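Local coordinates for phenylacetic acid degradation-related protein (Ralstonia eutropha JMP134, PDB 2PIM), which probably hydrolyses fatty acyl-CoA thioesters, as a putative thioesterase of the hotdog-fold superfamily related to phenylacetic acid degradation proteins, at residues M64-T69 / V117-L121. Residues are numbered along the deposited sequence.
Sequences MLDDVT and VVGEL
Leu-65 lays its CD2 methyl over the backbone of the strand, 3.7 Å from Gly-119 C and 3.8 Å from Glu-120 N. The same CD2 is 4.0 Å from Leu-121 CB. The mt rotamer of Leu-65 brings this methyl onto the strand, although its CA-to-CB bond points sideways. Residues 64-69 are helical and 117-121 are extended. Their axes come within 8.0 Å, with N-to-C directions 132° apart. The register is set at Leu-65 and Gly-119, whose CA atoms are 5.9 Å apart. Such close approach needs the glycine: an ideal CB there would sit 2.9 Å from Thr-69 CG2, a clash. Thr-69 CG2 instead lies 3.8 Å from Gly-119 CA, and Thr-69 CB is 3.7 Å from Val-117 CG1. The p rotamer of Thr-69 lets OG1 donate a hydrogen bond to Leu-65 O (2.8 Å), leaving the methyl for the strand. Met-64, a selenomethionine, meets Leu-121 at CB to CD1, 4.1 Å. Val-118 and Glu-120 point away from the helix. No hydrogen bond joins the segments. Strands 99-107 and 126-136 flank strand 114-123, and on the helix side turned from the strand, Asp-66 OD2 accepts a hydrogen bond from Gly-59 N of the second subunit. A long central helix wrapped by a curved antiparallel sheet is the hallmark of the hotdog fold.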
loop_
_atom_site.group_PDB
_atom_site.type_symbol
_atom_site.label_atom_id
_atom_site.label_comp_id
_atom_site.label_asym_id
_atom_site.label_seq_id
_atom_site.Cartn_x
_atom_site.Cartn_y
_atom_site.Cartn_z
HETATM N N MSE A 64 1.168 3.715 4.522
HETATM C CA MSE A 64 1.424 4.937 5.316
HETATM C C MSE A 64 0.928 6.223 4.609
HETATM O O MSE A 64 0.325 7.107 5.238
HETATM C CB MSE A 64 2.913 5.037 5.560
HETATM C CG MSE A 64 3.413 3.952 6.443
HETATM SE SE MSE A 64 5.398 3.843 6.435
HETATM C CE MSE A 64 5.638 2.162 7.407
ATOM N N LEU A 65 1.165 6.291 3.297
ATOM C CA LEU A 65 0.660 7.378 2.458
ATOM C C LEU A 65 -0.859 7.400 2.423
ATOM O O LEU A 65 -1.490 8.469 2.463
ATOM C CB LEU A 65 1.282 7.298 1.049
ATOM C CG LEU A 65 2.790 7.699 0.984
ATOM C CD1 LEU A 65 3.503 7.176 -0.239
ATOM C CD2 LEU A 65 3.005 9.204 1.116
ATOM N N ASP A 66 -1.456 6.219 2.384
ATOM C CA ASP A 66 -2.892 6.099 2.458
ATOM C C ASP A 66 -3.390 6.660 3.776
ATOM O O ASP A 66 -4.402 7.388 3.811
ATOM C CB ASP A 66 -3.308 4.628 2.237
ATOM C CG ASP A 66 -4.841 4.442 2.137
ATOM O OD1 ASP A 66 -5.527 5.234 1.491
ATOM O OD2 ASP A 66 -5.362 3.470 2.688
ATOM N N ASP A 67 -2.706 6.321 4.876
ATOM C CA ASP A 67 -3.146 6.763 6.195
ATOM C C ASP A 67 -3.077 8.298 6.327
ATOM O O ASP A 67 -4.022 8.951 6.767
ATOM C CB ASP A 67 -2.309 6.125 7.306
ATOM C CG ASP A 67 -2.783 6.559 8.693
ATOM O OD1 ASP A 67 -3.829 6.047 9.111
ATOM O OD2 ASP A 67 -2.131 7.424 9.354
ATOM N N VAL A 68 -1.956 8.882 5.934
ATOM C CA VAL A 68 -1.756 10.317 6.154
ATOM C C VAL A 68 -2.745 11.169 5.344
ATOM O O VAL A 68 -3.346 12.168 5.888
ATOM C CB VAL A 68 -0.253 10.730 5.984
ATOM C CG1 VAL A 68 0.189 10.681 4.522
ATOM C CG2 VAL A 68 -0.007 12.055 6.603
ATOM N N THR A 69 -3.007 10.725 4.111
ATOM C CA THR A 69 -3.886 11.440 3.196
ATOM C C THR A 69 -5.363 11.320 3.617
ATOM O O THR A 69 -6.064 12.309 3.745
ATOM C CB THR A 69 -3.657 11.042 1.715
ATOM O OG1 THR A 69 -3.902 9.634 1.496
ATOM C CG2 THR A 69 -2.243 11.402 1.285
ATOM N N VAL A 117 -5.678 14.995 -2.571
ATOM C CA VAL A 117 -4.707 15.104 -1.487
ATOM C C VAL A 117 -3.367 14.677 -2.035
ATOM O O VAL A 117 -3.324 13.789 -2.856
ATOM C CB VAL A 117 -5.050 14.148 -0.327
ATOM C CG1 VAL A 117 -4.372 14.638 0.975
ATOM C CG2 VAL A 117 -6.543 14.024 -0.124
ATOM N N VAL A 118 -2.280 15.312 -1.610
ATOM C CA VAL A 118 -0.950 14.807 -1.917
ATOM C C VAL A 118 -0.281 14.422 -0.591
ATOM O O VAL A 118 -0.512 15.051 0.438
ATOM C CB VAL A 118 -0.059 15.808 -2.695
ATOM C CG1 VAL A 118 -0.801 16.338 -3.940
ATOM C CG2 VAL A 118 0.314 16.943 -1.842
ATOM N N GLY A 119 0.496 13.354 -0.636
ATOM C CA GLY A 119 1.225 12.867 0.499
ATOM C C GLY A 119 2.686 12.705 0.111
ATOM O O GLY A 119 2.974 12.431 -1.037
ATOM N N GLU A 120 3.588 12.929 1.074
ATOM C CA GLU A 120 5.031 12.708 0.915
ATOM C C GLU A 120 5.503 11.935 2.136
ATOM O O GLU A 120 4.998 12.128 3.231
ATOM C CB GLU A 120 5.736 14.036 0.815
ATOM C CG GLU A 120 5.276 14.813 -0.423
ATOM C CD GLU A 120 5.765 16.264 -0.498
ATOM O OE1 GLU A 120 6.345 16.752 0.519
ATOM O OE2 GLU A 120 5.563 16.891 -1.591
ATOM N N LEU A 121 6.417 11.005 1.925
ATOM C CA LEU A 121 6.957 10.207 3.008
ATOM C C LEU A 121 8.469 10.392 2.967
ATOM O O LEU A 121 9.107 10.175 1.911
ATOM C CB LEU A 121 6.569 8.745 2.802
ATOM C CG LEU A 121 6.443 7.773 3.941
ATOM C CD1 LEU A 121 5.442 8.188 5.048
ATOM C CD2 LEU A 121 6.044 6.440 3.327
#